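Side-chain contact in hypothetical conserved protein (Geobacillus kaustophilus, PDB 2PCS), which is of unknown function but belongs to the CoxG family of Bet v 1-like proteins and probably binds a ligand: residues I135-F138 / F139-Q143. Sequence-based numbering, arbitrary orientation.
Sequences ISDF and FKKIQ
Neighbours in sequence, Phe138 and Phe139 set their rings in an offset edge-to-face pair: the edge of Phe138 is directed at the face of Phe139, with centroids 5.3 Å apart and planes inclined at 63°. Phe138 CD2 lies over that face, and Phe138 CE2 comes to 3.7 Å from Phe139 CE2. One face of the Phe138 ring receives Ile142 from the next turn of the helix; Ile142 CG1 stands over the ring face, 3.9 Å from the centroid, in a CH-pi contact displaced toward CZ. Phe138 can take part in both contacts because its CG is anti to the backbone N (chi1 174°), whereas Phe139, with CG beside its own N (chi1 -76°), turns back along the helix. There its CE1 packs 3.3 Å from Ile135 CG2, the two side chains running alongside each other. On another side of the helix, Lys141 bends at chi2 and chi3, passing its CD near Asp137 O and bringing NZ to 3.3 Å from Asp137 OD2, a salt bridge whose hydrogen bond is weak. The side chains are held in step by i to i+4 backbone bonds, among them a nearly straight one from Phe139 N to Ile135 O (2.9 Å) and one from Ile142 N to Phe138 O. Further out, Leu107 and Tyr109 of strand 104-116 and Ile9 of strand 4-12 pack on Phe139, while Leu28 and Cys31 of helix 25-31 meet Phe138. An unidentified ligand lies about 4 Å from the Phe138 side chain. This apolar stripe belongs to the long C-terminal helix 124-148, which packs across the curved antiparallel sheet as in the helix-grip fold of Bet v 1-like proteins, where helix and sheet enclose a ligand pocket.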
loop_
_atom_site.group_PDB
_atom_site.type_symbol
_atom_site.label_atom_id
_atom_site.label_comp_id
_atom_site.label_asym_id
_atom_site.label_seq_id
_atom_site.Cartn_x
_atom_site.Cartn_y
_atom_site.Cartn_z
ATOM N N ILE A 135 3.818 0.659 4.814
ATOM C CA ILE A 135 4.445 0.033 3.626
ATOM C C ILE A 135 5.268 -1.213 3.993
ATOM O O ILE A 135 5.045 -2.271 3.391
ATOM C CB ILE A 135 5.290 1.056 2.824
ATOM C CG1 ILE A 135 4.354 2.147 2.250
ATOM C CG2 ILE A 135 6.106 0.349 1.722
ATOM C CD1 ILE A 135 5.018 3.488 2.096
ATOM N N SER A 136 6.187 -1.113 4.979
ATOM C CA SER A 136 6.986 -2.312 5.395
ATOM C C SER A 136 6.140 -3.491 5.877
ATOM O O SER A 136 6.398 -4.647 5.493
ATOM C CB SER A 136 7.986 -2.000 6.492
ATOM O OG SER A 136 8.708 -0.839 6.167
ATOM N N ASP A 137 5.135 -3.199 6.698
ATOM C CA ASP A 137 4.255 -4.215 7.188
ATOM C C ASP A 137 3.415 -4.880 6.094
ATOM O O ASP A 137 3.125 -6.103 6.127
ATOM C CB ASP A 137 3.318 -3.641 8.252
ATOM C CG ASP A 137 2.482 -4.742 8.899
ATOM O OD1 ASP A 137 3.089 -5.575 9.627
ATOM O OD2 ASP A 137 1.260 -4.823 8.611
ATOM N N PHE A 138 3.010 -4.077 5.111
ATOM C CA PHE A 138 2.324 -4.641 3.933
ATOM C C PHE A 138 3.274 -5.545 3.127
ATOM O O PHE A 138 2.932 -6.658 2.746
ATOM C CB PHE A 138 1.799 -3.511 3.061
ATOM C CG PHE A 138 1.216 -3.978 1.757
ATOM C CD1 PHE A 138 -0.085 -4.512 1.691
ATOM C CD2 PHE A 138 1.962 -3.895 0.592
ATOM C CE1 PHE A 138 -0.618 -4.936 0.487
ATOM C CE2 PHE A 138 1.406 -4.316 -0.622
ATOM C CZ PHE A 138 0.128 -4.796 -0.688
ATOM N N PHE A 139 4.463 -5.053 2.847
ATOM C CA PHE A 139 5.386 -5.854 2.043
ATOM C C PHE A 139 5.833 -7.121 2.802
ATOM O O PHE A 139 6.090 -8.163 2.188
ATOM C CB PHE A 139 6.543 -5.002 1.530
ATOM C CG PHE A 139 6.154 -4.117 0.394
ATOM C CD1 PHE A 139 6.558 -2.802 0.351
ATOM C CD2 PHE A 139 5.360 -4.599 -0.623
ATOM C CE1 PHE A 139 6.170 -1.961 -0.700
ATOM C CE2 PHE A 139 4.954 -3.771 -1.680
ATOM C CZ PHE A 139 5.361 -2.440 -1.703
ATOM N N LYS A 140 5.827 -7.028 4.147
ATOM C CA LYS A 140 6.146 -8.148 5.034
ATOM C C LYS A 140 5.091 -9.216 4.904
ATOM O O LYS A 140 5.415 -10.391 4.814
ATOM C CB LYS A 140 6.234 -7.679 6.495
ATOM C CG LYS A 140 6.474 -8.805 7.506
ATOM C CD LYS A 140 6.089 -8.447 8.944
ATOM C CE LYS A 140 6.158 -9.725 9.857
ATOM N NZ LYS A 140 5.998 -9.386 11.345
ATOM N N LYS A 141 3.816 -8.838 4.901
ATOM C CA LYS A 141 2.785 -9.879 4.862
ATOM C C LYS A 141 2.639 -10.447 3.465
ATOM O O LYS A 141 2.274 -11.621 3.301
ATOM C CB LYS A 141 1.444 -9.392 5.419
ATOM C CG LYS A 141 1.417 -9.126 6.942
ATOM C CD LYS A 141 0.542 -7.917 7.248
ATOM C CE LYS A 141 -0.264 -7.977 8.559
ATOM N NZ LYS A 141 -1.319 -6.852 8.580
ATOM N N ILE A 142 2.914 -9.620 2.454
ATOM C CA ILE A 142 2.892 -10.077 1.068
ATOM C C ILE A 142 3.989 -11.110 0.898
ATOM O O ILE A 142 3.785 -12.120 0.244
ATOM C CB ILE A 142 3.132 -8.927 0.035
ATOM C CG1 ILE A 142 1.917 -8.037 -0.118
ATOM C CG2 ILE A 142 3.445 -9.483 -1.339
ATOM C CD1 ILE A 142 0.737 -8.748 -0.583
ATOM N N GLN A 143 5.154 -10.847 1.467
ATOM C CA GLN A 143 6.266 -11.776 1.348
ATOM C C GLN A 143 5.877 -13.132 1.959
ATOM O O GLN A 143 6.198 -14.194 1.386
ATOM C CB GLN A 143 7.574 -11.200 1.914
ATOM C CG GLN A 143 8.838 -12.085 1.740
ATOM C CD GLN A 143 9.087 -12.637 0.306
ATOM O OE1 GLN A 143 9.943 -12.128 -0.416
ATOM N NE2 GLN A 143 8.353 -13.700 -0.083
#